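Local coordinates for PTS-dependent dihydroxyacetone kinase operon regulatory protein (Escherichia coli, PDB 4LRZ) that activates transcription of the dhaKLM operon for dihydroxyacetone kinase from a sigma-70 promoter and represses its own expression, this piece being its sensor region, at residues M68-E80 against L157-T171. Numbering follows the deposited sequence.
Sequences MAPRECALFILDE and LTGTIALACPVEQTT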
# COMPACT_ATOMS: atom_id res chain seq x y z
N MET F 68 -15.63 18.12 5.28
CA MET F 68 -16.74 18.54 4.46
C MET F 68 -17.90 19.18 5.23
O MET F 68 -18.63 20.02 4.66
CB MET F 68 -17.28 17.32 3.72
CG MET F 68 -17.92 17.64 2.42
SD MET F 68 -18.26 16.11 1.59
CE MET F 68 -17.76 16.62 -0.01
N ALA F 69 -18.15 18.74 6.46
CA ALA F 69 -19.23 19.29 7.28
C ALA F 69 -19.03 20.81 7.45
O ALA F 69 -17.89 21.24 7.72
CB ALA F 69 -19.26 18.59 8.66
N PRO F 70 -20.10 21.64 7.31
CA PRO F 70 -21.54 21.39 7.12
C PRO F 70 -21.95 21.29 5.65
O PRO F 70 -21.44 22.05 4.80
CB PRO F 70 -22.20 22.63 7.74
CG PRO F 70 -21.08 23.73 7.72
CD PRO F 70 -19.79 23.09 7.28
N ARG F 71 -22.87 20.37 5.38
CA ARG F 71 -23.26 19.99 4.04
C ARG F 71 -24.41 18.97 4.17
O ARG F 71 -24.37 18.11 5.03
CB ARG F 71 -22.06 19.38 3.32
CG ARG F 71 -22.44 18.51 2.19
CD ARG F 71 -21.43 18.43 1.06
NE ARG F 71 -22.19 18.29 -0.20
CZ ARG F 71 -21.79 17.65 -1.28
NH1 ARG F 71 -20.61 17.02 -1.32
NH2 ARG F 71 -22.58 17.64 -2.34
N GLU F 72 -25.44 19.10 3.35
CA GLU F 72 -26.53 18.10 3.31
C GLU F 72 -26.14 16.91 2.44
O GLU F 72 -26.39 16.91 1.23
CB GLU F 72 -27.84 18.71 2.79
CG GLU F 72 -28.57 19.67 3.77
CD GLU F 72 -29.71 20.47 3.11
OE1 GLU F 72 -29.55 21.70 2.96
OE2 GLU F 72 -30.77 19.88 2.74
N CYS F 73 -25.48 15.91 3.03
CA CYS F 73 -25.08 14.76 2.26
C CYS F 73 -24.83 13.55 3.16
O CYS F 73 -24.77 13.67 4.36
CB CYS F 73 -23.84 15.04 1.40
SG CYS F 73 -22.30 14.91 2.30
N ALA F 74 -24.69 12.39 2.54
CA ALA F 74 -24.50 11.15 3.26
C ALA F 74 -23.48 10.37 2.49
O ALA F 74 -23.40 10.45 1.25
CB ALA F 74 -25.81 10.39 3.30
N LEU F 75 -22.73 9.57 3.21
CA LEU F 75 -21.73 8.71 2.60
C LEU F 75 -22.10 7.26 2.98
O LEU F 75 -22.51 7.01 4.13
CB LEU F 75 -20.35 9.11 3.11
CG LEU F 75 -19.85 10.53 2.75
CD1 LEU F 75 -18.79 11.06 3.74
CD2 LEU F 75 -19.28 10.56 1.35
N PHE F 76 -21.94 6.34 2.02
CA PHE F 76 -22.28 4.95 2.20
C PHE F 76 -21.09 4.05 1.84
O PHE F 76 -20.40 4.31 0.87
CB PHE F 76 -23.39 4.55 1.19
CG PHE F 76 -24.79 5.13 1.46
CD1 PHE F 76 -25.13 5.72 2.67
CD2 PHE F 76 -25.81 4.96 0.49
CE1 PHE F 76 -26.45 6.19 2.89
CE2 PHE F 76 -27.13 5.39 0.70
CZ PHE F 76 -27.45 6.01 1.91
N ILE F 77 -20.89 2.97 2.58
CA ILE F 77 -20.10 1.84 2.06
C ILE F 77 -21.07 0.69 1.70
O ILE F 77 -21.92 0.37 2.50
CB ILE F 77 -19.13 1.26 3.11
CG1 ILE F 77 -18.84 2.26 4.18
CG2 ILE F 77 -17.85 0.72 2.40
CD1 ILE F 77 -17.29 2.24 4.69
N LEU F 78 -20.95 0.10 0.51
CA LEU F 78 -21.76 -1.05 0.14
C LEU F 78 -20.83 -2.23 -0.16
O LEU F 78 -19.70 -2.01 -0.66
CB LEU F 78 -22.67 -0.76 -1.06
CG LEU F 78 -23.64 0.45 -0.99
CD1 LEU F 78 -22.96 1.70 -1.55
CD2 LEU F 78 -24.88 0.19 -1.78
N ASP F 79 -21.31 -3.46 0.09
CA ASP F 79 -20.52 -4.66 -0.25
C ASP F 79 -20.62 -4.97 -1.74
O ASP F 79 -21.29 -4.22 -2.46
CB ASP F 79 -20.85 -5.86 0.64
CG ASP F 79 -22.11 -6.55 0.24
OD1 ASP F 79 -22.83 -6.11 -0.68
OD2 ASP F 79 -22.38 -7.62 0.82
N GLU F 80 -20.00 -6.05 -2.22
CA GLU F 80 -20.09 -6.32 -3.64
C GLU F 80 -21.51 -6.60 -4.16
O GLU F 80 -21.69 -6.62 -5.36
CB GLU F 80 -19.16 -7.43 -4.19
CG GLU F 80 -18.66 -8.70 -3.41
CD GLU F 80 -19.25 -9.01 -2.05
OE1 GLU F 80 -19.95 -10.03 -1.93
OE2 GLU F 80 -18.97 -8.28 -1.08
N LEU F 157 -14.08 -7.28 -7.36
CA LEU F 157 -14.98 -6.30 -6.77
C LEU F 157 -15.31 -6.71 -5.33
O LEU F 157 -15.57 -7.87 -5.01
CB LEU F 157 -16.24 -6.13 -7.63
CG LEU F 157 -17.46 -5.34 -7.13
CD1 LEU F 157 -17.28 -3.87 -7.33
CD2 LEU F 157 -18.70 -5.85 -7.87
N THR F 158 -15.26 -5.74 -4.45
CA THR F 158 -15.40 -6.03 -3.03
C THR F 158 -16.35 -5.05 -2.37
O THR F 158 -16.85 -5.30 -1.28
CB THR F 158 -14.02 -6.26 -2.34
OG1 THR F 158 -14.21 -7.02 -1.14
CG2 THR F 158 -13.13 -4.94 -2.11
N GLY F 159 -16.69 -3.98 -3.08
CA GLY F 159 -17.61 -2.99 -2.53
C GLY F 159 -17.69 -1.74 -3.35
O GLY F 159 -17.11 -1.69 -4.47
N THR F 160 -18.37 -0.73 -2.79
CA THR F 160 -18.65 0.53 -3.51
C THR F 160 -18.68 1.67 -2.51
O THR F 160 -19.19 1.51 -1.40
CB THR F 160 -20.06 0.50 -4.21
OG1 THR F 160 -20.04 -0.47 -5.26
CG2 THR F 160 -20.40 1.87 -4.81
N ILE F 161 -18.15 2.83 -2.90
CA ILE F 161 -18.19 4.02 -2.04
C ILE F 161 -19.14 4.96 -2.71
O ILE F 161 -18.99 5.25 -3.89
CB ILE F 161 -16.80 4.75 -1.91
CG1 ILE F 161 -15.73 3.81 -1.33
CG2 ILE F 161 -16.89 6.03 -1.01
CD1 ILE F 161 -15.95 3.38 0.14
N ALA F 162 -20.10 5.46 -1.96
CA ALA F 162 -21.04 6.40 -2.52
C ALA F 162 -21.29 7.61 -1.62
O ALA F 162 -21.12 7.55 -0.38
CB ALA F 162 -22.40 5.68 -2.83
N LEU F 163 -21.74 8.67 -2.29
CA LEU F 163 -22.11 9.93 -1.71
C LEU F 163 -23.50 10.31 -2.25
O LEU F 163 -23.69 10.40 -3.46
CB LEU F 163 -21.09 10.98 -2.12
CG LEU F 163 -21.23 12.44 -1.68
CD1 LEU F 163 -19.83 13.06 -1.53
CD2 LEU F 163 -22.10 13.26 -2.61
N ALA F 164 -24.45 10.54 -1.34
CA ALA F 164 -25.83 10.89 -1.66
C ALA F 164 -26.10 12.32 -1.20
O ALA F 164 -25.68 12.69 -0.10
CB ALA F 164 -26.79 9.95 -0.96
N CYS F 165 -26.79 13.11 -2.02
CA CYS F 165 -27.17 14.47 -1.67
C CYS F 165 -28.36 14.97 -2.46
O CYS F 165 -28.57 14.53 -3.58
CB CYS F 165 -25.99 15.46 -1.84
SG CYS F 165 -25.49 15.90 -3.52
N PRO F 166 -29.14 15.93 -1.88
CA PRO F 166 -30.21 16.56 -2.67
C PRO F 166 -29.66 17.04 -4.00
O PRO F 166 -28.54 17.57 -4.05
CB PRO F 166 -30.69 17.72 -1.79
CG PRO F 166 -30.37 17.31 -0.40
CD PRO F 166 -29.16 16.37 -0.47
N VAL F 167 -30.40 16.80 -5.07
CA VAL F 167 -29.92 17.06 -6.41
C VAL F 167 -29.44 18.52 -6.61
O VAL F 167 -28.41 18.75 -7.26
CB VAL F 167 -30.97 16.61 -7.49
CG1 VAL F 167 -32.08 17.60 -7.63
CG2 VAL F 167 -30.31 16.36 -8.82
N GLU F 168 -30.15 19.50 -6.05
CA GLU F 168 -29.77 20.92 -6.18
C GLU F 168 -28.41 21.28 -5.54
O GLU F 168 -27.81 22.29 -5.89
CB GLU F 168 -30.89 21.87 -5.69
CG GLU F 168 -31.02 22.04 -4.13
CD GLU F 168 -31.95 20.99 -3.42
OE1 GLU F 168 -32.48 20.03 -4.08
OE2 GLU F 168 -32.13 21.14 -2.17
N GLN F 169 -27.92 20.45 -4.61
CA GLN F 169 -26.67 20.75 -3.93
C GLN F 169 -25.45 19.95 -4.39
O GLN F 169 -24.41 19.98 -3.74
CB GLN F 169 -26.83 20.53 -2.44
CG GLN F 169 -27.84 21.43 -1.80
CD GLN F 169 -28.06 21.03 -0.38
OE1 GLN F 169 -27.10 20.88 0.40
NE2 GLN F 169 -29.32 20.82 -0.03
N THR F 170 -25.57 19.24 -5.50
CA THR F 170 -24.47 18.43 -5.99
C THR F 170 -23.25 19.32 -6.25
O THR F 170 -23.42 20.46 -6.59
CB THR F 170 -24.88 17.62 -7.24
OG1 THR F 170 -23.89 16.60 -7.48
CG2 THR F 170 -25.03 18.51 -8.48
N THR F 171 -22.04 18.83 -6.04
CA THR F 171 -20.86 19.61 -6.47
C THR F 171 -20.01 18.80 -7.44
O THR F 171 -20.07 17.57 -7.45
CB THR F 171 -19.96 20.16 -5.30
OG1 THR F 171 -19.03 19.16 -4.88
CG2 THR F 171 -20.77 20.60 -4.11
O HOH W 1 -25.24 18.85 -0.23
O HOH W 2 -20.77 -2.89 -4.85
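The guanidinium of Arg-71 has Thr-171 across the contact on one face, CG2 sitting 3.9 Å above the plane, and CB of Cys-73 from its own segment on the opposite face, both offset toward the rim; CE of Met-68, also from that segment, lies at the edge in plane. CD1 of Leu-163 and SG of Cys-165 approach it obliquely. With CG anti to the backbone N (chi1 158°) and the chain bent at chi3, the arginine brings NH2 within 3.3 Å of Gln-169 O, likewise oblique to the group, for a weak hydrogen bond bent to 131° at the hydrogen; the same NH2 forms a salt bridge with Asp-174, whose other carboxylate oxygen is hydrogen-bonded to the hydroxyl of Thr-171. A water ties this end together, accepting from Arg-71 NE and donating to Glu-72 O and Gln-169 OE1. The carboxylate of Glu-72 and the amide of Gln-169 are turned 65° apart, with Glu-72 OE1 3.1 Å from Gln-169 NE2.

Beyond Cys-73 the chains run as antiparallel strands. Ala-74, Phe-76 and Leu-78 form hydrogen-bonded pairs with Ala-164, Ala-162 and Thr-160, six backbone bonds in all. On that face Ala-162 lies beside Phe-76 and Leu-78, CD1 of Leu-78 being 4.2 Å from its CB. The other face carries Leu-75 CD2 against Leu-163 CD1 at 3.9 Å, and Ile-77 side by side with Ile-161. At the far end a second water links Asp-79 O to Thr-160 OG1.

Both are inner strands of the five-stranded antiparallel GAF-domain sheet, 157-166 at its centre, with 84-89 beyond 74-79 and 143-151 beyond 157-166, where Thr-158 and Gly-159 form a classic bulge opposite Leu-150. Helix 91-99 packs on Ala-74, while Thr-171 leads toward helix 174-211, its hydroxyl hydrogen-bonded to that of Thr-171 of the second subunit.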